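Local coordinates for protein putative kinase (Chloroflexus aurantiacus, PDB 2RHM) that is of unknown function but adopts the P-loop nucleoside triphosphate hydrolase fold and is probably a nucleotide-binding kinase, at residues Asn97-Ile101 / Ala102-Pro106; Val112-Gly115 / Asp116-Val119. All coordinates share one frame; numbering follows the deposited sequence.

Contact 1: Asn97-Ile101 / Ala102-Pro106; sequences NLHTI and APFTP
His99 and Phe104 meet edge to face where helix 88-101 ends and the chain turns into strand 105-112, a worked example of a helix end packed against the residues that follow it. Along His99 the contact grows outward from CB, which lies 3.5 Å from Phe104 CE2; CG follows, also near CE2. With CG anti to the backbone N (chi1 -166°), the imidazole is carried over the benzene ring: CD2 stands above its centre, with the ring planes at 76°. NE2 reaches further, to 3.1 Å from Phe104 O, near the imidazole plane, while CE1 lies towards Pro103 CB. Pro103 CA sits over one imidazole face, 4.1 Å from the ring centroid and almost on its normal, a CH-pi contact. Leu98 crosses Phe104 at about a right angle, Leu98 CG 4.0 Å from Phe104 CE2, while Leu98 CD1 meets Ala102 CB. The backbone adds a weak, bent bond from Ala102 N to Leu98 O. Toward the sheet, Leu98 and Phe104 both rest on Leu7 of strand 6-12. The chemistry is mostly apolar and aromatic: Pro103 has no N-H for His99 O, which instead has a C-H...O contact from Pro103 CA at 3.4 Å, beside the ring contacts.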
ATOM      1  N   ASN B  97      -3.018   4.712 -17.100  1.00 24.72           N
ATOM      2  CA  ASN B  97      -2.091   3.594 -17.020  1.00 23.22           C
ATOM      3  C   ASN B  97      -2.543   2.560 -15.997  1.00 24.25           C
ATOM      4  O   ASN B  97      -2.430   1.363 -16.236  1.00 26.02           O
ATOM      5  CB  ASN B  97      -0.685   4.102 -16.726  1.00 24.62           C
ATOM      6  CG  ASN B  97      -0.084   4.845 -17.909  1.00 29.27           C
ATOM      7  OD1 ASN B  97      -0.574   4.735 -19.026  1.00 30.31           O
ATOM      8  ND2 ASN B  97       0.969   5.615 -17.661  1.00 36.13           N
ATOM      9  N   LEU B  98      -3.065   3.027 -14.866  1.00 22.77           N
ATOM     10  CA  LEU B  98      -3.639   2.145 -13.865  1.00 23.01           C
ATOM     11  C   LEU B  98      -4.802   1.353 -14.447  1.00 22.28           C
ATOM     12  O   LEU B  98      -4.847   0.122 -14.301  1.00 22.71           O
ATOM     13  CB  LEU B  98      -4.129   2.944 -12.648  1.00 23.82           C
ATOM     14  CG  LEU B  98      -4.761   2.121 -11.510  1.00 21.98           C
ATOM     15  CD1 LEU B  98      -3.801   1.081 -10.910  1.00 24.33           C
ATOM     16  CD2 LEU B  98      -5.252   3.025 -10.423  1.00 26.43           C
ATOM     17  N   HIS B  99      -5.710   2.048 -15.149  1.00 23.84           N
ATOM     18  CA  HIS B  99      -6.902   1.426 -15.722  1.00 25.49           C
ATOM     19  C   HIS B  99      -6.565   0.300 -16.710  1.00 26.55           C
ATOM     20  O   HIS B  99      -7.264  -0.710 -16.751  1.00 25.00           O
ATOM     21  CB  HIS B  99      -7.809   2.470 -16.394  1.00 27.04           C
ATOM     22  CG  HIS B  99      -9.178   1.956 -16.710  1.00 25.31           C
ATOM     23  ND1 HIS B  99      -9.463   1.231 -17.852  1.00 27.91           N
ATOM     24  CD2 HIS B  99     -10.345   2.064 -16.037  1.00 27.26           C
ATOM     25  CE1 HIS B  99     -10.745   0.928 -17.871  1.00 30.57           C
ATOM     26  NE2 HIS B  99     -11.303   1.414 -16.779  1.00 26.98           N
ATOM     27  N   THR B 100      -5.513   0.491 -17.507  1.00 25.62           N
ATOM     28  CA  THR B 100      -5.037  -0.514 -18.446  1.00 25.98           C
ATOM     29  C   THR B 100      -4.649  -1.833 -17.771  1.00 25.99           C
ATOM     30  O   THR B 100      -4.905  -2.906 -18.315  1.00 27.42           O
ATOM     31  CB  THR B 100      -3.825   0.045 -19.232  1.00 27.48           C
ATOM     32  OG1 THR B 100      -4.258   1.177 -19.986  1.00 30.35           O
ATOM     33  CG2 THR B 100      -3.244  -0.976 -20.164  1.00 29.48           C
ATOM     34  N   ILE B 101      -4.053  -1.777 -16.586  1.00 24.33           N
ATOM     35  CA  ILE B 101      -3.648  -3.012 -15.895  1.00 24.64           C
ATOM     36  C   ILE B 101      -4.620  -3.475 -14.800  1.00 24.86           C
ATOM     37  O   ILE B 101      -4.570  -4.622 -14.351  1.00 24.45           O
ATOM     38  CB  ILE B 101      -2.219  -2.879 -15.305  1.00 26.73           C
ATOM     39  CG1 ILE B 101      -2.139  -1.798 -14.220  1.00 26.38           C
ATOM     40  CG2 ILE B 101      -1.220  -2.612 -16.439  1.00 28.54           C
ATOM     41  CD1 ILE B 101      -0.895  -1.918 -13.372  1.00 30.33           C
ATOM     42  N   ALA B 102      -5.512  -2.583 -14.395  1.00 24.13           N
ATOM     43  CA  ALA B 102      -6.410  -2.853 -13.291  1.00 23.64           C
ATOM     44  C   ALA B 102      -7.672  -2.026 -13.486  1.00 25.22           C
ATOM     45  O   ALA B 102      -7.814  -0.968 -12.871  1.00 23.23           O
ATOM     46  CB  ALA B 102      -5.701  -2.462 -12.010  1.00 23.27           C
ATOM     47  N   PRO B 103      -8.572  -2.487 -14.377  1.00 25.01           N
ATOM     48  CA  PRO B 103      -9.797  -1.760 -14.683  1.00 25.00           C
ATOM     49  C   PRO B 103     -10.648  -1.406 -13.464  1.00 24.58           C
ATOM     50  O   PRO B 103     -10.797  -2.196 -12.541  1.00 24.01           O
ATOM     51  CB  PRO B 103     -10.547  -2.699 -15.639  1.00 27.45           C
ATOM     52  CG  PRO B 103      -9.844  -3.970 -15.599  1.00 25.97           C
ATOM     53  CD  PRO B 103      -8.451  -3.701 -15.198  1.00 25.97           C
ATOM     54  N   PHE B 104     -11.193  -0.199 -13.486  1.00 24.40           N
ATOM     55  CA  PHE B 104     -11.977   0.331 -12.395  1.00 23.27           C
ATOM     56  C   PHE B 104     -13.015   1.256 -12.970  1.00 22.84           C
ATOM     57  O   PHE B 104     -12.889   1.728 -14.097  1.00 24.19           O
ATOM     58  CB  PHE B 104     -11.105   1.111 -11.395  1.00 24.87           C
ATOM     59  CG  PHE B 104     -10.334   2.273 -12.017  1.00 25.32           C
ATOM     60  CD1 PHE B 104     -10.944   3.500 -12.207  1.00 24.55           C
ATOM     61  CD2 PHE B 104      -9.002   2.141 -12.375  1.00 24.82           C
ATOM     62  CE1 PHE B 104     -10.253   4.549 -12.819  1.00 23.34           C
ATOM     63  CE2 PHE B 104      -8.313   3.182 -12.972  1.00 19.27           C
ATOM     64  CZ  PHE B 104      -8.922   4.385 -13.175  1.00 22.55           C
ATOM     65  N   THR B 105     -14.034   1.503 -12.168  1.00 22.93           N
ATOM     66  CA  THR B 105     -15.066   2.477 -12.446  1.00 23.06           C
ATOM     67  C   THR B 105     -14.859   3.641 -11.486  1.00 23.39           C
ATOM     68  O   THR B 105     -14.993   3.460 -10.271  1.00 22.68           O
ATOM     69  CB  THR B 105     -16.456   1.873 -12.192  1.00 27.00           C
ATOM     70  OG1 THR B 105     -16.659   0.754 -13.062  1.00 28.60           O
ATOM     71  CG2 THR B 105     -17.520   2.889 -12.469  1.00 27.11           C
ATOM     72  N   PRO B 106     -14.536   4.845 -12.011  1.00 23.43           N
ATOM     73  CA  PRO B 106     -14.230   5.986 -11.143  1.00 22.60           C
ATOM     74  C   PRO B 106     -15.428   6.710 -10.545  1.00 23.00           C
ATOM     75  O   PRO B 106     -16.466   6.881 -11.209  1.00 22.68           O
ATOM     76  CB  PRO B 106     -13.480   6.935 -12.074  1.00 24.89           C
ATOM     77  CG  PRO B 106     -14.131   6.702 -13.397  1.00 24.02           C
ATOM     78  CD  PRO B 106     -14.452   5.213 -13.441  1.00 25.88           C
TER

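Contact 2: Val112-Gly115 / Asp116-Val119; sequences VASG and DVLV
Ser114 and Val117 meet through a side-chain-to-backbone bond that opens helix 115-127, an instance of the general rule that a helix start needs acceptors for its first N-H groups. Ser114 is the N-cap: its OG accepts from Val117 N at 3.3 Å, with 158° at the hydrogen. The hydroxyl gets there because chi1 of 72° places OG between the backbone N and the carbonyl carbon, turned back over the first turn. An alanine here would remove OG and is likely to leave Val117 N without its capping acceptor, fraying the first turn.

Two regular backbone bonds continue the helix. Leu118 N gives to Ser114 O at 2.9 Å, and Val119 N gives to Gly115 O at the same length.

The apolar contacts lie beside these bonds. Val117 CG1 approaches Ala113 CB, and Leu118 folds back toward the incoming chain, its CD2 touching Ala113 CB at 3.8 Å. Van der Waals approaches to polar atoms complete the packing: Val117 CG2 lies alongside Ser114 OG at 3.4 Å, and Leu118 CD1 lies against Ala113 O. Leu118 also touches Thr16 of a loop, and Val147 of helix 141-149, and its side chain is about 8 Å from the bound benzoic acid. Ser114 N donates to Thr168 OG1, outside the two segments.

Ser114 therefore serves the helix with both its hydroxyl and its carbonyl, while Leu118 packs its CD2 on Ala113 CB beside the strand-to-helix turn, near the probable Walker A loop.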
ATOM      1  N   VAL B 112     -13.335  21.454  -1.429  1.00 24.04           N
ATOM      2  CA  VAL B 112     -12.951  22.835  -1.645  1.00 24.13           C
ATOM      3  C   VAL B 112     -13.267  23.623  -0.363  1.00 24.00           C
ATOM      4  O   VAL B 112     -14.031  23.167   0.475  1.00 23.29           O
ATOM      5  CB  VAL B 112     -13.708  23.456  -2.861  1.00 26.97           C
ATOM      6  CG1 VAL B 112     -13.397  22.696  -4.167  1.00 23.86           C
ATOM      7  CG2 VAL B 112     -15.209  23.500  -2.610  1.00 28.49           C
ATOM      8  N   ALA B 113     -12.630  24.773  -0.196  1.00 24.07           N
ATOM      9  CA  ALA B 113     -12.964  25.686   0.903  1.00 24.19           C
ATOM     10  C   ALA B 113     -12.393  27.054   0.625  1.00 24.98           C
ATOM     11  O   ALA B 113     -11.508  27.210  -0.217  1.00 25.12           O
ATOM     12  CB  ALA B 113     -12.459  25.177   2.213  1.00 25.61           C
ATOM     13  N   SER B 114     -12.877  28.039   1.376  1.00 25.08           N
ATOM     14  CA  SER B 114     -12.459  29.419   1.169  1.00 25.68           C
ATOM     15  C   SER B 114     -11.004  29.582   1.554  1.00 26.52           C
ATOM     16  O   SER B 114     -10.493  28.861   2.424  1.00 28.55           O
ATOM     17  CB  SER B 114     -13.352  30.400   1.951  1.00 24.58           C
ATOM     18  OG  SER B 114     -13.114  30.338   3.348  1.00 25.89           O
ATOM     19  N   GLY B 115     -10.327  30.501   0.870  1.00 28.73           N
ATOM     20  CA  GLY B 115      -8.924  30.801   1.157  1.00 28.46           C
ATOM     21  C   GLY B 115      -8.689  31.149   2.614  1.00 28.26           C
ATOM     22  O   GLY B 115      -7.755  30.651   3.223  1.00 29.25           O
ATOM     23  N   ASP B 116      -9.543  31.994   3.186  1.00 29.06           N
ATOM     24  CA  ASP B 116      -9.420  32.359   4.595  1.00 29.61           C
ATOM     25  C   ASP B 116      -9.489  31.143   5.509  1.00 29.65           C
ATOM     26  O   ASP B 116      -8.689  31.009   6.423  1.00 28.81           O
ATOM     27  CB  ASP B 116     -10.505  33.355   5.002  1.00 30.45           C
ATOM     28  CG  ASP B 116     -10.255  34.754   4.466  1.00 34.31           C
ATOM     29  OD1 ASP B 116      -9.142  35.036   3.964  1.00 32.58           O
ATOM     30  OD2 ASP B 116     -11.185  35.581   4.561  1.00 41.68           O
ATOM     31  N   VAL B 117     -10.449  30.258   5.264  1.00 28.34           N
ATOM     32  CA  VAL B 117     -10.574  29.046   6.066  1.00 28.94           C
ATOM     33  C   VAL B 117      -9.356  28.137   5.893  1.00 28.12           C
ATOM     34  O   VAL B 117      -8.852  27.598   6.865  1.00 29.96           O
ATOM     35  CB  VAL B 117     -11.899  28.296   5.759  1.00 27.41           C
ATOM     36  CG1 VAL B 117     -11.820  26.833   6.167  1.00 30.33           C
ATOM     37  CG2 VAL B 117     -13.049  29.016   6.463  1.00 30.16           C
ATOM     38  N   LEU B 118      -8.877  27.985   4.662  1.00 28.08           N
ATOM     39  CA  LEU B 118      -7.718  27.153   4.399  1.00 28.11           C
ATOM     40  C   LEU B 118      -6.493  27.697   5.134  1.00 28.46           C
ATOM     41  O   LEU B 118      -5.724  26.925   5.714  1.00 30.10           O
ATOM     42  CB  LEU B 118      -7.450  27.038   2.882  1.00 28.28           C
ATOM     43  CG  LEU B 118      -8.514  26.280   2.061  1.00 25.32           C
ATOM     44  CD1 LEU B 118      -8.161  26.253   0.571  1.00 30.49           C
ATOM     45  CD2 LEU B 118      -8.683  24.876   2.563  1.00 24.04           C
ATOM     46  N   VAL B 119      -6.321  29.018   5.128  1.00 28.51           N
ATOM     47  CA  VAL B 119      -5.166  29.613   5.809  1.00 30.19           C
ATOM     48  C   VAL B 119      -5.238  29.340   7.318  1.00 30.52           C
ATOM     49  O   VAL B 119      -4.240  28.941   7.914  1.00 33.17           O
ATOM     50  CB  VAL B 119      -4.998  31.115   5.513  1.00 30.42           C
ATOM     51  CG1 VAL B 119      -3.976  31.746   6.474  1.00 33.99           C
ATOM     52  CG2 VAL B 119      -4.540  31.333   4.065  1.00 26.39           C
TER

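How the contacts relate
Followed from the N terminus, the chain runs down helix 88-101, turns at contact 1 into strand 105-112, runs as a strand of the parallel sheet between 6-12 and 162-166, and turns again at contact 2 into helix 115-127. The segments of each contact are consecutive, so neither closes a long loop; one follows the other along the chain, and they neither nest nor cross. Together they bracket one strand of an alpha-beta-alpha run, one tying a helix end to the strand's start, the other tying its exit to the next helix start. The centres of contact 1 and contact 2 are 33 Å apart. Contact 2 lies nearer the bound benzoic acid, at the end of strand 105-112.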